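Local coordinates for protein purine nucleoside phosphorylase (Thermus thermophilus, PDB 6TK9) that probably catalyses the reversible phosphorolysis of purine nucleosides such as inosine and guanosine, releasing the free base and ribose 1-phosphate, at residues 111-116 and 230-235; 181-186 and 205-210. All blocks are in the same frame, centred on the assembly; numbering follows the deposited sequence.

Contact 1 (111-116 and 230-235); sequences SAAGGL and STITDM. With PO4 (phosphate ion), chain G.
The hydroxyl of Ser230 has two polar partners: Ser111 OG lies 2.6 Å from Ser230 OG, and His128 NE2 is hydrogen-bonded to it. Ser111 reaches it with OG lodged between its own backbone N and carbonyl carbon (chi1 49°), while Ser230 holds its OG beside its backbone N. A small hydroxyl suits both places, since the two residues are directly paired on one face of a parallel strand pair. Ala113 shares that face, its CB against Ser230 CB at 3.6 Å; a methyl fits against the serine here. On the other face Ala112 CB meets the methyl of Thr233, CB to CG2 3.6 Å. The backbones join through Thr231 N to Ser111 O, Ala113 N to Thr231 O and Thr233 N to Ala113 O. Past the inverse gamma turn centred on Ile232 the register slips by one residue, Ala113 facing Ile232 but Gly115 facing Met235, and Gly115 N bonds to Asp234 O at 3.0 Å. Glycine suits this place: with Met235 as it lies, a CB would run into its SD and crowd Ile232 CG2, which sits 3.6 Å from Gly115 N. Met235, bent at chi2 and chi3, brings CE to 3.7 Å from Gly115 O. At the corner Thr233 OG1 donates to the anti lone pair of Asp234 OD1 (3.1 Å), which helps fix the turn of the carboxylate. At the opposite end Ala112 N gives a hydrogen bond of 2.9 Å to phosphate O3, with an N-H...O angle of 157°; Ser29, Arg80, His82 and Ser211 also bind this ion. It probably came from the crystallisation liquor, yet a backbone N-H, hydroxyls and an arginine converging on it imply an anion pocket, consistent with the site of the co-substrate phosphate in this family.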
# COMPACT_ATOMS: atom_id res chain seq x y z
N SER A 111 0.66 -29.11 -1.11
CA SER A 111 0.09 -28.61 0.16
C SER A 111 -1.41 -28.34 -0.03
O SER A 111 -1.84 -28.11 -1.18
CB SER A 111 0.81 -27.36 0.62
OG SER A 111 0.92 -26.43 -0.45
N ALA A 112 -2.17 -28.36 1.06
CA ALA A 112 -3.47 -27.66 1.16
C ALA A 112 -3.18 -26.20 1.54
O ALA A 112 -2.29 -25.99 2.39
CB ALA A 112 -4.37 -28.34 2.16
N ALA A 113 -3.87 -25.24 0.92
CA ALA A 113 -3.66 -23.79 1.14
C ALA A 113 -4.99 -23.09 1.08
O ALA A 113 -5.85 -23.56 0.31
CB ALA A 113 -2.75 -23.22 0.09
N GLY A 114 -5.12 -21.99 1.84
CA GLY A 114 -6.17 -20.97 1.65
C GLY A 114 -5.90 -20.09 0.44
O GLY A 114 -4.70 -19.77 0.18
N GLY A 115 -6.95 -19.73 -0.30
CA GLY A 115 -6.91 -18.68 -1.34
C GLY A 115 -7.02 -17.28 -0.73
O GLY A 115 -8.02 -17.02 -0.04
N LEU A 116 -6.03 -16.40 -0.96
CA LEU A 116 -6.10 -14.97 -0.55
C LEU A 116 -6.68 -14.18 -1.72
O LEU A 116 -7.59 -13.37 -1.47
CB LEU A 116 -4.72 -14.43 -0.18
CG LEU A 116 -4.07 -15.10 1.03
CD1 LEU A 116 -2.59 -14.79 1.06
CD2 LEU A 116 -4.76 -14.68 2.31
N SER A 230 -0.52 -26.18 -4.66
CA SER A 230 -1.49 -26.18 -3.56
C SER A 230 -2.86 -26.45 -4.17
O SER A 230 -3.11 -26.02 -5.33
CB SER A 230 -1.41 -24.90 -2.80
OG SER A 230 -0.11 -24.78 -2.24
N THR A 231 -3.63 -27.26 -3.46
CA THR A 231 -5.09 -27.36 -3.56
C THR A 231 -5.63 -26.17 -2.78
O THR A 231 -5.33 -26.08 -1.58
CB THR A 231 -5.59 -28.71 -3.03
OG1 THR A 231 -5.10 -29.75 -3.89
CG2 THR A 231 -7.09 -28.73 -2.92
N ILE A 232 -6.31 -25.25 -3.44
CA ILE A 232 -6.99 -24.13 -2.75
C ILE A 232 -8.26 -24.72 -2.11
O ILE A 232 -9.32 -24.68 -2.73
CB ILE A 232 -7.25 -22.98 -3.74
CG1 ILE A 232 -5.96 -22.51 -4.39
CG2 ILE A 232 -7.99 -21.84 -3.04
CD1 ILE A 232 -4.95 -21.96 -3.43
N THR A 233 -8.11 -25.29 -0.91
CA THR A 233 -9.15 -26.05 -0.17
C THR A 233 -10.27 -25.11 0.30
O THR A 233 -11.42 -25.57 0.42
CB THR A 233 -8.50 -26.79 1.00
OG1 THR A 233 -7.77 -25.81 1.75
CG2 THR A 233 -7.59 -27.91 0.56
N ASP A 234 -9.94 -23.85 0.58
CA ASP A 234 -10.90 -22.84 1.10
C ASP A 234 -10.53 -21.48 0.48
O ASP A 234 -9.46 -21.37 -0.13
CB ASP A 234 -10.94 -22.81 2.64
CG ASP A 234 -9.63 -22.43 3.34
OD1 ASP A 234 -8.64 -23.19 3.20
OD2 ASP A 234 -9.61 -21.39 4.05
N MET A 235 -11.40 -20.50 0.65
CA MET A 235 -11.14 -19.10 0.24
C MET A 235 -10.97 -18.28 1.53
O MET A 235 -11.95 -18.12 2.29
CB MET A 235 -12.26 -18.58 -0.66
CG MET A 235 -12.21 -19.13 -2.10
SD MET A 235 -10.57 -18.97 -2.90
CE MET A 235 -10.37 -17.19 -2.91
P PO4 G . 0.05 -28.92 4.29
O1 PO4 G . 1.10 -29.81 4.97
O2 PO4 G . -1.06 -28.58 5.28
O3 PO4 G . -0.57 -29.62 3.10
O4 PO4 G . 0.74 -27.66 3.78

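Contact 2 (181-186 and 205-210); sequences GVYAWF and ADAIGM
Ala184 and Ala205 meet methyl to methyl, CB to CB 3.7 Å, on the side of the sheet where Phe186 and Ile208 lie side by side and point the same way. Phe186 CB rests 3.8 Å from Ile208 CG1, and with Phe186 CG anti to its backbone N (chi1 -176°) the start of the ring meets Ile208 CD1. The alanines are small enough for their methyls to meet beside the larger Ile208, which also reaches Leu197 and Leu200 of helix 194-202. On the other face Tyr183 slants across Gly209, its OH only 3.3 Å from Gly209 CA. A CB on Gly209 would collide with that oxygen, so glycine suits the place while the tyrosine lies there; the hydroxyl bonds to Ser211 O, and the ring meets His128. Parallel backbone bonds link Ala184 N to Ala207 O, Gly209 N to Ala184 O and Phe186 N to Gly209 O. At the polar end Val182 O accepts two donors, Asp206 N at 2.8 Å and Ala207 N at 3.1 Å. Asp206 OD2 in turn takes Val182 N on its anti lone pair (3.0 Å), and OD1 bonds to Asn117 ND2. An alanine at Asp206 would probably leave Val182 N and Asn117 ND2 each without its carboxylate oxygen. Gly181 CA lies 3.2 Å from Asp206 OD2; a CB would clash there and, at these backbone angles, jam against the preceding carbonyl O. Together the segments form a beta-alpha-beta crossover through helix 194-202; just beyond strand 207-209, Met210 touches Phe152 of a neighbouring subunit, and this end probably borders the nucleoside pocket.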
# COMPACT_ATOMS: atom_id res chain seq x y z
N GLY A 181 0.31 -18.08 -8.41
CA GLY A 181 0.61 -16.97 -7.49
C GLY A 181 1.68 -17.26 -6.47
O GLY A 181 2.44 -18.26 -6.61
N VAL A 182 1.72 -16.38 -5.47
CA VAL A 182 2.75 -16.30 -4.40
C VAL A 182 2.20 -17.02 -3.18
O VAL A 182 1.07 -16.64 -2.77
CB VAL A 182 3.06 -14.84 -4.06
CG1 VAL A 182 4.11 -14.72 -2.96
CG2 VAL A 182 3.48 -14.08 -5.30
N TYR A 183 2.98 -17.96 -2.65
CA TYR A 183 2.64 -18.74 -1.42
C TYR A 183 3.26 -18.07 -0.19
O TYR A 183 4.49 -17.94 -0.17
CB TYR A 183 3.13 -20.19 -1.54
CG TYR A 183 2.79 -21.08 -0.36
CD1 TYR A 183 3.63 -21.17 0.73
CD2 TYR A 183 1.65 -21.87 -0.36
CE1 TYR A 183 3.36 -22.02 1.78
CE2 TYR A 183 1.35 -22.72 0.70
CZ TYR A 183 2.21 -22.80 1.78
OH TYR A 183 1.94 -23.61 2.86
N ALA A 184 2.44 -17.70 0.80
CA ALA A 184 2.88 -17.16 2.11
C ALA A 184 2.85 -18.26 3.18
O ALA A 184 1.75 -18.84 3.49
CB ALA A 184 2.00 -16.01 2.52
N TRP A 185 4.02 -18.53 3.76
CA TRP A 185 4.24 -19.38 4.96
C TRP A 185 3.81 -18.62 6.22
O TRP A 185 4.56 -17.77 6.66
CB TRP A 185 5.72 -19.82 5.04
CG TRP A 185 6.07 -20.68 6.21
CD1 TRP A 185 5.23 -21.43 6.97
CD2 TRP A 185 7.39 -20.96 6.68
NE1 TRP A 185 5.93 -22.12 7.91
CE2 TRP A 185 7.25 -21.86 7.77
CE3 TRP A 185 8.67 -20.52 6.33
CZ2 TRP A 185 8.34 -22.31 8.50
CZ3 TRP A 185 9.74 -20.96 7.06
CH2 TRP A 185 9.58 -21.85 8.13
N PHE A 186 2.63 -18.92 6.74
CA PHE A 186 2.09 -18.43 8.03
C PHE A 186 2.38 -19.51 9.06
O PHE A 186 2.12 -20.67 8.76
CB PHE A 186 0.59 -18.16 7.92
CG PHE A 186 -0.05 -17.58 9.14
CD1 PHE A 186 0.13 -16.24 9.47
CD2 PHE A 186 -0.85 -18.36 9.97
CE1 PHE A 186 -0.47 -15.69 10.59
CE2 PHE A 186 -1.44 -17.81 11.10
CZ PHE A 186 -1.27 -16.47 11.40
N ALA A 205 0.72 -11.77 -1.36
CA ALA A 205 0.42 -13.21 -1.24
C ALA A 205 -0.90 -13.51 -1.95
O ALA A 205 -1.83 -12.68 -1.85
CB ALA A 205 0.37 -13.64 0.20
N ASP A 206 -0.96 -14.66 -2.64
CA ASP A 206 -2.16 -15.18 -3.34
C ASP A 206 -2.72 -16.40 -2.58
O ASP A 206 -3.95 -16.63 -2.65
CB ASP A 206 -1.81 -15.48 -4.80
CG ASP A 206 -1.39 -14.24 -5.57
OD1 ASP A 206 -2.24 -13.32 -5.72
OD2 ASP A 206 -0.21 -14.21 -6.02
N ALA A 207 -1.86 -17.16 -1.89
CA ALA A 207 -2.26 -18.31 -1.04
C ALA A 207 -1.54 -18.26 0.31
O ALA A 207 -0.40 -17.73 0.38
CB ALA A 207 -1.96 -19.60 -1.75
N ILE A 208 -2.18 -18.81 1.33
CA ILE A 208 -1.67 -18.87 2.72
C ILE A 208 -1.70 -20.33 3.16
O ILE A 208 -2.74 -20.97 2.96
CB ILE A 208 -2.51 -18.00 3.68
CG1 ILE A 208 -1.88 -17.97 5.08
CG2 ILE A 208 -3.95 -18.47 3.74
CD1 ILE A 208 -2.77 -17.39 6.15
N GLY A 209 -0.59 -20.83 3.71
CA GLY A 209 -0.53 -22.13 4.39
C GLY A 209 0.65 -22.20 5.33
O GLY A 209 1.38 -21.20 5.46
N MET A 210 0.87 -23.36 5.93
CA MET A 210 1.78 -23.51 7.08
C MET A 210 2.95 -24.45 6.77
O MET A 210 3.50 -24.98 7.72
CB MET A 210 0.96 -24.03 8.26
CG MET A 210 -0.24 -23.17 8.56
SD MET A 210 -1.15 -23.82 9.97
CE MET A 210 -2.43 -22.58 10.14

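In the fold
Contacts 1 and 2 lie about 9 Å apart, centre to centre, in the same mixed sheet of the phosphorylase fold. Strand 207-209 of contact 2 is the neighbour of strand 106-115 of contact 1 and runs antiparallel to it, with probable hydrogen bonds from Gly114 N to Ile208 O and from Leu116 N to Asp206 O. Along the chain, contact 2 is nested inside contact 1: its beta-alpha-beta unit lies within the chain that links strands 106-115 and 225-235. Strand 124-133 pairs with both 225-235 and 179-185, and its His128 touches both contacts. Ser111 and Ala112 of contact 1 and Tyr183 of contact 2 lie close to the bound phosphate, consistent with an active site assembled from distant sequence.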